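Local coordinates for protein putative enoyl-CoA hydratase/isomerase (Mycobacterium abscessus, PDB 4MI2) that probably isomerises the ring epoxide of phenylacetyl-CoA during phenylacetate degradation, as a trimeric member of the crotonase-like enoyl-CoA hydratase/isomerase family, at residues L23-P26 with L32-T35; T35-L40 with R90-P95; R222-A227 with L233-S238. One frame throughout, in Å; residues are numbered along the deposited sequence.

Contact 1: residues L23-P26 with L32-T35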
loop_
_atom_site.group_PDB
_atom_site.type_symbol
_atom_site.label_atom_id
_atom_site.label_comp_id
_atom_site.label_asym_id
_atom_site.label_seq_id
_atom_site.Cartn_x
_atom_site.Cartn_y
_atom_site.Cartn_z
ATOM N N LEU B 23 -6.425 -29.253 5.252
ATOM C CA LEU B 23 -7.332 -29.602 4.164
ATOM C C LEU B 23 -6.937 -30.998 3.693
ATOM O O LEU B 23 -5.779 -31.229 3.351
ATOM C CB LEU B 23 -7.220 -28.589 3.013
ATOM C CG LEU B 23 -7.345 -27.111 3.393
ATOM C CD1 LEU B 23 -7.312 -26.234 2.154
ATOM C CD2 LEU B 23 -8.611 -26.848 4.193
ATOM N N ASP B 24 -7.890 -31.929 3.703
ATOM C CA ASP B 24 -7.594 -33.343 3.491
ATOM C C ASP B 24 -8.575 -33.984 2.508
ATOM O O ASP B 24 -9.214 -34.991 2.795
ATOM C CB ASP B 24 -7.609 -34.069 4.839
ATOM C CG ASP B 24 -6.850 -35.390 4.821
ATOM O OD1 ASP B 24 -6.064 -35.669 3.888
ATOM O OD2 ASP B 24 -7.023 -36.152 5.784
ATOM N N ARG B 25 -8.671 -33.376 1.336
ATOM C CA ARG B 25 -9.406 -33.931 0.219
ATOM C C ARG B 25 -8.452 -33.957 -0.985
ATOM O O ARG B 25 -8.753 -33.384 -2.035
ATOM C CB ARG B 25 -10.644 -33.074 -0.048
ATOM C CG ARG B 25 -11.710 -33.767 -0.863
ATOM C CD ARG B 25 -12.807 -32.807 -1.309
ATOM N NE ARG B 25 -13.695 -33.449 -2.276
ATOM C CZ ARG B 25 -14.422 -32.817 -3.193
ATOM N NH1 ARG B 25 -14.391 -31.487 -3.299
ATOM N NH2 ARG B 25 -15.192 -33.522 -4.017
ATOM N N PRO B 26 -7.283 -34.618 -0.828
ATOM C CA PRO B 26 -6.239 -34.584 -1.862
ATOM C C PRO B 26 -6.696 -35.084 -3.229
ATOM O O PRO B 26 -6.200 -34.609 -4.243
ATOM C CB PRO B 26 -5.148 -35.505 -1.302
ATOM C CG PRO B 26 -5.835 -36.368 -0.294
ATOM C CD PRO B 26 -6.904 -35.496 0.293
ATOM N N LEU B 32 -13.287 -27.167 -2.587
ATOM C CA LEU B 32 -14.164 -26.946 -1.440
ATOM C C LEU B 32 -15.618 -27.263 -1.773
ATOM O O LEU B 32 -16.294 -26.481 -2.436
ATOM C CB LEU B 32 -14.036 -25.498 -0.956
ATOM C CG LEU B 32 -12.606 -25.060 -0.621
ATOM C CD1 LEU B 32 -12.575 -23.583 -0.318
ATOM C CD2 LEU B 32 -12.036 -25.866 0.539
ATOM N N ASP B 33 -16.087 -28.426 -1.325
ATOM C CA ASP B 33 -17.512 -28.774 -1.409
ATOM C C ASP B 33 -18.185 -28.472 -0.056
ATOM O O ASP B 33 -17.522 -27.990 0.864
ATOM C CB ASP B 33 -17.691 -30.234 -1.848
ATOM C CG ASP B 33 -17.144 -31.251 -0.838
ATOM O OD1 ASP B 33 -16.546 -30.864 0.189
ATOM O OD2 ASP B 33 -17.336 -32.457 -1.081
ATOM N N ARG B 34 -19.482 -28.729 0.066
ATOM C CA ARG B 34 -20.225 -28.316 1.265
ATOM C C ARG B 34 -19.640 -28.898 2.559
ATOM O O ARG B 34 -19.500 -28.186 3.551
ATOM C CB ARG B 34 -21.715 -28.681 1.142
ATOM C CG ARG B 34 -22.498 -27.707 0.279
ATOM C CD ARG B 34 -23.987 -28.002 0.307
ATOM N NE ARG B 34 -24.249 -29.270 -0.366
ATOM C CZ ARG B 34 -24.407 -29.418 -1.683
ATOM N NH1 ARG B 34 -24.629 -30.628 -2.186
ATOM N NH2 ARG B 34 -24.347 -28.371 -2.500
ATOM N N THR B 35 -19.302 -30.183 2.535
ATOM C CA THR B 35 -18.700 -30.872 3.679
ATOM C C THR B 35 -17.391 -30.217 4.087
ATOM O O THR B 35 -17.155 -29.961 5.261
ATOM C CB THR B 35 -18.407 -32.348 3.342
ATOM O OG1 THR B 35 -19.626 -32.992 2.980
ATOM C CG2 THR B 35 -17.785 -33.075 4.523
#
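R25 lays the flat end of its side chain against the carboxylate of D33, and this one pair carries the contact. The attraction is electrostatic: D33 OD2 sits over the centre of the guanidinium, 3.6 Å from R25 CZ, and the two planes are only 11° apart. The long salt bridge from R25 NH2 to D33 OD2, at 3.8 Å, is therefore one of charge alone, since no N-H of the arginine points at that oxygen. The R25 chain, extended from CG to NE, carries the charge across from the strand side to the start of the helix.

The directed bonds of both groups lie with other partners. R25 NH1 bonds to the carbonyl oxygen of A31 and forms a salt bridge with D70; these two fix the position of NH1 while a face of the group lies against D33. D33 is the N-cap of its helix: CG stands between the backbone N and the carbonyl carbon (chi1 65°), from where OD1 accepts from M36 N, while OD2 is left facing R25.

In the fold, the pair closes the loop between strand 18-23, in the main sheet, and helix 34-49. The side chains of L23 and R25 pack on M36 of that helix, and L32 reaches Y93 on helix 87-102.

Contact 2: residues T35-L40 with R90-P95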
loop_
_atom_site.group_PDB
_atom_site.type_symbol
_atom_site.label_atom_id
_atom_site.label_comp_id
_atom_site.label_asym_id
_atom_site.label_seq_id
_atom_site.Cartn_x
_atom_site.Cartn_y
_atom_site.Cartn_z
ATOM N N THR B 35 -19.302 -30.183 2.535
ATOM C CA THR B 35 -18.700 -30.872 3.679
ATOM C C THR B 35 -17.391 -30.217 4.087
ATOM O O THR B 35 -17.155 -29.961 5.261
ATOM C CB THR B 35 -18.407 -32.348 3.342
ATOM O OG1 THR B 35 -19.626 -32.992 2.980
ATOM C CG2 THR B 35 -17.785 -33.075 4.523
ATOM N N MET B 36 -16.549 -29.959 3.101
ATOM C CA MET B 36 -15.273 -29.310 3.316
ATOM C C MET B 36 -15.423 -27.905 3.923
ATOM O O MET B 36 -14.679 -27.526 4.823
ATOM C CB MET B 36 -14.564 -29.206 1.984
ATOM C CG MET B 36 -13.099 -28.896 2.096
ATOM S SD MET B 36 -12.114 -30.390 1.957
ATOM C CE MET B 36 -10.514 -29.619 1.746
ATOM N N LYS B 37 -16.380 -27.139 3.407
ATOM C CA LYS B 37 -16.629 -25.764 3.861
ATOM C C LYS B 37 -17.175 -25.709 5.285
ATOM O O LYS B 37 -16.742 -24.887 6.095
ATOM C CB LYS B 37 -17.586 -25.054 2.900
ATOM C CG LYS B 37 -16.922 -24.715 1.568
ATOM C CD LYS B 37 -17.849 -24.026 0.582
ATOM C CE LYS B 37 -18.721 -25.004 -0.178
ATOM N NZ LYS B 37 -19.208 -24.400 -1.452
ATOM N N THR B 38 -18.125 -26.590 5.574
ATOM C CA THR B 38 -18.705 -26.701 6.910
ATOM C C THR B 38 -17.656 -27.119 7.948
ATOM O O THR B 38 -17.613 -26.564 9.041
ATOM C CB THR B 38 -19.889 -27.695 6.900
ATOM O OG1 THR B 38 -20.952 -27.143 6.108
ATOM C CG2 THR B 38 -20.407 -27.954 8.300
ATOM N N GLU B 39 -16.811 -28.089 7.599
ATOM C CA GLU B 39 -15.804 -28.584 8.532
ATOM C C GLU B 39 -14.673 -27.561 8.713
ATOM O O GLU B 39 -14.117 -27.424 9.805
ATOM C CB GLU B 39 -15.262 -29.947 8.082
ATOM C CG GLU B 39 -16.268 -31.094 8.199
ATOM C CD GLU B 39 -15.678 -32.462 7.858
ATOM O OE1 GLU B 39 -14.465 -32.563 7.564
ATOM O OE2 GLU B 39 -16.428 -33.463 7.882
ATOM N N LEU B 40 -14.350 -26.830 7.649
ATOM C CA LEU B 40 -13.346 -25.767 7.734
ATOM C C LEU B 40 -13.802 -24.663 8.695
ATOM O O LEU B 40 -13.013 -24.213 9.532
ATOM C CB LEU B 40 -13.034 -25.188 6.348
ATOM C CG LEU B 40 -11.978 -24.079 6.288
ATOM C CD1 LEU B 40 -10.684 -24.523 6.954
ATOM C CD2 LEU B 40 -11.721 -23.657 4.845
ATOM N N ARG B 90 -22.350 -16.489 0.618
ATOM C CA ARG B 90 -22.952 -15.914 1.807
ATOM C C ARG B 90 -23.094 -16.961 2.928
ATOM O O ARG B 90 -22.846 -16.676 4.099
ATOM C CB ARG B 90 -24.318 -15.323 1.434
ATOM C CG ARG B 90 -24.609 -13.974 2.050
ATOM C CD ARG B 90 -25.973 -13.476 1.618
ATOM N NE ARG B 90 -25.959 -12.779 0.332
ATOM C CZ ARG B 90 -25.598 -11.508 0.163
ATOM N NH1 ARG B 90 -25.652 -10.962 -1.047
ATOM N NH2 ARG B 90 -25.178 -10.773 1.189
ATOM N N GLU B 91 -23.476 -18.174 2.553
ATOM C CA GLU B 91 -23.722 -19.261 3.506
ATOM C C GLU B 91 -22.438 -19.924 4.033
ATOM O O GLU B 91 -22.394 -20.332 5.179
ATOM C CB GLU B 91 -24.626 -20.317 2.835
ATOM C CG GLU B 91 -24.954 -21.544 3.681
ATOM C CD GLU B 91 -25.833 -22.573 2.956
ATOM O OE1 GLU B 91 -26.293 -22.318 1.815
ATOM O OE2 GLU B 91 -26.074 -23.652 3.553
ATOM N N HIS B 92 -21.404 -20.042 3.203
ATOM C CA HIS B 92 -20.203 -20.814 3.570
ATOM C C HIS B 92 -18.905 -20.018 3.603
ATOM O O HIS B 92 -18.181 -20.050 4.593
ATOM C CB HIS B 92 -20.017 -21.983 2.608
ATOM C CG HIS B 92 -21.130 -22.971 2.655
ATOM N ND1 HIS B 92 -21.985 -23.182 1.595
ATOM C CD2 HIS B 92 -21.553 -23.783 3.652
ATOM C CE1 HIS B 92 -22.871 -24.106 1.929
ATOM N NE2 HIS B 92 -22.632 -24.483 3.174
ATOM N N TYR B 93 -18.604 -19.321 2.512
ATOM C CA TYR B 93 -17.323 -18.631 2.387
ATOM C C TYR B 93 -17.210 -17.442 3.331
ATOM O O TYR B 93 -16.202 -17.284 4.016
ATOM C CB TYR B 93 -17.082 -18.208 0.936
ATOM C CG TYR B 93 -16.768 -19.382 0.041
ATOM C CD1 TYR B 93 -17.707 -19.879 -0.862
ATOM C CD2 TYR B 93 -15.535 -20.012 0.117
ATOM C CE1 TYR B 93 -17.415 -20.959 -1.675
ATOM C CE2 TYR B 93 -15.231 -21.089 -0.694
ATOM C CZ TYR B 93 -16.173 -21.556 -1.586
ATOM O OH TYR B 93 -15.870 -22.633 -2.377
ATOM N N ASN B 94 -18.251 -16.622 3.388
ATOM C CA ASN B 94 -18.237 -15.467 4.268
ATOM C C ASN B 94 -17.993 -15.842 5.745
ATOM O O ASN B 94 -17.084 -15.293 6.359
ATOM C CB ASN B 94 -19.471 -14.573 4.033
ATOM C CG ASN B 94 -19.384 -13.791 2.715
ATOM O OD1 ASN B 94 -18.404 -13.903 1.982
ATOM N ND2 ASN B 94 -20.398 -12.970 2.429
ATOM N N PRO B 95 -18.750 -16.804 6.309
ATOM C CA PRO B 95 -18.430 -17.204 7.695
ATOM C C PRO B 95 -16.991 -17.725 7.893
ATOM O O PRO B 95 -16.371 -17.449 8.925
ATOM C CB PRO B 95 -19.449 -18.315 7.998
ATOM C CG PRO B 95 -20.579 -18.075 7.054
ATOM C CD PRO B 95 -19.997 -17.421 5.822
HETATM O O HOH W 1 -18.661 -22.838 5.965
#
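The carbon chain of K37 overlaps one face of the Y93 ring while its inner part runs against H92. Its extended chi2 (179°) carries CD out between Y93 and the beta carbon of H92, and a bend at chi3 then turns CE and NZ to their polar partners. Toward Y93 this is a CH-pi contact: K37 CD stands 4.0 Å from the ring centroid, 26° off the normal, displaced toward the rim on the CZ side. Toward H92 the same carbon meets the beta carbon, K37 CD to H92 CB being 3.6 Å, and the two side chains cross at about a right angle. T38 adds a looser touch at the margin, with OG1 4.2 Å from H92 CD2; that hydroxyl is hydrogen-bonded to R34 O, one turn back.

These residues join helix 34-49 to helix 87-102, two helices of the crotonase fold that run in broadly the same direction, with local axes 9.4 Å apart and crossing at 43°. The second helix has a wider pi-type turn at 90-93 and is kinked at P95, whose nitrogen makes no bond to the preceding turn. A water spans the helices, donating to H92 O at 3.1 Å and more weakly to K37 O; it also lies at the edge of the H92 ring, in its plane.

The polar ends meet around Q69 and T88. K37 NZ bonds to Q69 OE1 and T88 OG1, Y93 OH shares the Q69 oxygen, and H92 ND1 shares the T88 hydroxyl. K37 NZ is 4.3 Å from H92 ND1, so a lysine charge would probably make protonation of the imidazole less favourable.

Contact 3: residues R222-A227 with L233-S238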
loop_
_atom_site.group_PDB
_atom_site.type_symbol
_atom_site.label_atom_id
_atom_site.label_comp_id
_atom_site.label_asym_id
_atom_site.label_seq_id
_atom_site.Cartn_x
_atom_site.Cartn_y
_atom_site.Cartn_z
ATOM N N ARG B 222 -4.267 -4.013 12.459
ATOM C CA ARG B 222 -5.549 -4.008 11.748
ATOM C C ARG B 222 -6.380 -2.745 12.005
ATOM O O ARG B 222 -6.943 -2.179 11.085
ATOM C CB ARG B 222 -6.356 -5.251 12.108
ATOM C CG ARG B 222 -5.821 -6.521 11.469
ATOM C CD ARG B 222 -6.425 -7.729 12.146
ATOM N NE ARG B 222 -6.240 -8.965 11.389
ATOM C CZ ARG B 222 -6.820 -10.124 11.696
ATOM N NH1 ARG B 222 -7.621 -10.214 12.756
ATOM N NH2 ARG B 222 -6.600 -11.195 10.943
ATOM N N ARG B 223 -6.449 -2.305 13.250
ATOM C CA ARG B 223 -7.229 -1.107 13.592
ATOM C C ARG B 223 -6.642 0.201 13.033
ATOM O O ARG B 223 -7.386 1.124 12.672
ATOM C CB ARG B 223 -7.347 -0.971 15.114
ATOM C CG ARG B 223 -8.234 -2.002 15.782
ATOM C CD ARG B 223 -8.318 -1.703 17.271
ATOM N NE ARG B 223 -9.318 -0.674 17.574
ATOM C CZ ARG B 223 -9.518 -0.137 18.776
ATOM N NH1 ARG B 223 -8.765 -0.499 19.819
ATOM N NH2 ARG B 223 -10.473 0.775 18.934
ATOM N N ASN B 224 -5.313 0.271 12.980
ATOM C CA ASN B 224 -4.604 1.524 12.734
ATOM C C ASN B 224 -4.198 1.733 11.286
ATOM O O ASN B 224 -3.567 2.742 10.967
ATOM C CB ASN B 224 -3.364 1.619 13.638
ATOM C CG ASN B 224 -3.724 1.823 15.099
ATOM O OD1 ASN B 224 -4.827 2.261 15.424
ATOM N ND2 ASN B 224 -2.785 1.523 15.989
ATOM N N ALA B 225 -4.570 0.787 10.418
ATOM C CA ALA B 225 -4.209 0.819 8.991
ATOM C C ALA B 225 -4.451 2.186 8.367
ATOM O O ALA B 225 -3.548 2.750 7.752
ATOM C CB ALA B 225 -4.985 -0.249 8.229
ATOM N N VAL B 226 -5.661 2.719 8.533
ATOM C CA VAL B 226 -5.988 4.044 7.990
ATOM C C VAL B 226 -6.480 5.062 9.031
ATOM O O VAL B 226 -7.091 6.070 8.686
ATOM C CB VAL B 226 -6.993 3.937 6.818
ATOM C CG1 VAL B 226 -6.354 3.148 5.678
ATOM C CG2 VAL B 226 -8.323 3.320 7.257
ATOM N N ALA B 227 -6.166 4.831 10.299
ATOM C CA ALA B 227 -6.666 5.677 11.380
ATOM C C ALA B 227 -5.912 7.017 11.489
ATOM O O ALA B 227 -4.722 7.094 11.177
ATOM C CB ALA B 227 -6.579 4.921 12.695
ATOM N N LEU B 233 -2.151 6.630 18.264
ATOM C CA LEU B 233 -1.344 6.825 19.468
ATOM C C LEU B 233 -2.085 6.415 20.757
ATOM O O LEU B 233 -1.493 5.773 21.635
ATOM C CB LEU B 233 -0.860 8.280 19.554
ATOM C CG LEU B 233 0.096 8.742 18.436
ATOM C CD1 LEU B 233 0.350 10.234 18.537
ATOM C CD2 LEU B 233 1.412 7.978 18.435
ATOM N N GLU B 234 -3.367 6.769 20.852
ATOM C CA GLU B 234 -4.195 6.377 22.000
ATOM C C GLU B 234 -4.254 4.867 22.149
ATOM O O GLU B 234 -4.045 4.347 23.237
ATOM C CB GLU B 234 -5.626 6.933 21.891
ATOM N N ARG B 235 -4.535 4.172 21.049
ATOM C CA ARG B 235 -4.644 2.710 21.057
ATOM C C ARG B 235 -3.326 2.025 21.400
ATOM O O ARG B 235 -3.315 1.028 22.120
ATOM C CB ARG B 235 -5.144 2.202 19.704
ATOM C CG ARG B 235 -6.583 2.578 19.411
ATOM C CD ARG B 235 -6.852 2.532 17.921
ATOM N NE ARG B 235 -8.169 3.073 17.582
ATOM C CZ ARG B 235 -8.598 3.249 16.337
ATOM N NH1 ARG B 235 -9.810 3.739 16.116
ATOM N NH2 ARG B 235 -7.814 2.937 15.308
ATOM N N GLU B 236 -2.227 2.558 20.870
ATOM C CA GLU B 236 -0.889 2.061 21.187
ATOM C C GLU B 236 -0.597 2.201 22.677
ATOM O O GLU B 236 -0.134 1.247 23.300
ATOM C CB GLU B 236 0.190 2.768 20.342
ATOM C CG GLU B 236 0.257 2.282 18.890
ATOM C CD GLU B 236 1.284 3.027 18.045
ATOM O OE1 GLU B 236 1.808 4.072 18.504
ATOM O OE2 GLU B 236 1.565 2.571 16.910
ATOM N N ALA B 237 -0.899 3.369 23.258
ATOM C CA ALA B 237 -0.682 3.579 24.704
ATOM C C ALA B 237 -1.481 2.601 25.566
ATOM O O ALA B 237 -0.962 2.071 26.540
ATOM C CB ALA B 237 -1.013 5.005 25.106
ATOM N N SER B 238 -2.742 2.357 25.212
ATOM C CA SER B 238 -3.571 1.449 26.007
ATOM C C SER B 238 -3.053 0.026 25.942
ATOM O O SER B 238 -3.009 -0.673 26.969
ATOM C CB SER B 238 -5.026 1.486 25.556
ATOM O OG SER B 238 -5.565 2.754 25.862
#
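Chi1 values near -70° in R223, N224 and R235 set each CG beside its own backbone nitrogen, and from there the three side chains converge between the helices. R223 then bends at chi3, whereas R235 stays extended from CG to NE and reaches across to the loop. The setting is a helix-loop-helix: helix 211-223 ends here, and helix 229-244 sets off after a short connection, in the helical C-terminal region of this crotonase-family chain.

The two arginines stack. The guanidinium of R223 lies on that of R235 with centres 4.3 Å apart and planes inclined by 24°, and R223 NH2 comes within 3.5 Å of R235 NE. The flat overlap brings like charges close, a cost that dispersion and solvent probably offset. The methyl of A227 approaches R235 NH2 obliquely, at 3.5 Å from CB.

N224 is gripped from two sides. Its ND2 bonds to S153 OG of the third subunit, which is also hydrogen-bonded to E236 OE2, while E236 OE1 accepts from A151 N of that subunit; the turn thus forms part of the trimer interface. R158 of the third subunit bonds to the carbonyl oxygens of N224 and A225. The other end of the amide faces R235 nearly coplanar with its guanidinium, and R235 NH2 donates to N224 OD1 at 3.1 Å with an N-H...O angle of 163°.

Contacts 1 and 2 form one continuous region: both use helix 34-49, share T35, and touch where L32 meets Y93 and where R25 and L23 meet M36. Contact 1 lies at the surface and depends on opposite charges laid face to face; contact 2, partly buried, relies on carbon-to-ring packing and a bridging water between two helices. Contact 3 is also partly buried, but its centre lies about 38 Å from that of contact 1, on the opposite side of the chain's centre, and there an arginine pair and an amide meet beside another subunit. Arginine stacking thus appears twice, against a carboxylate in 23-26 with 32-35 and against a second guanidinium in 222-227 with 233-238.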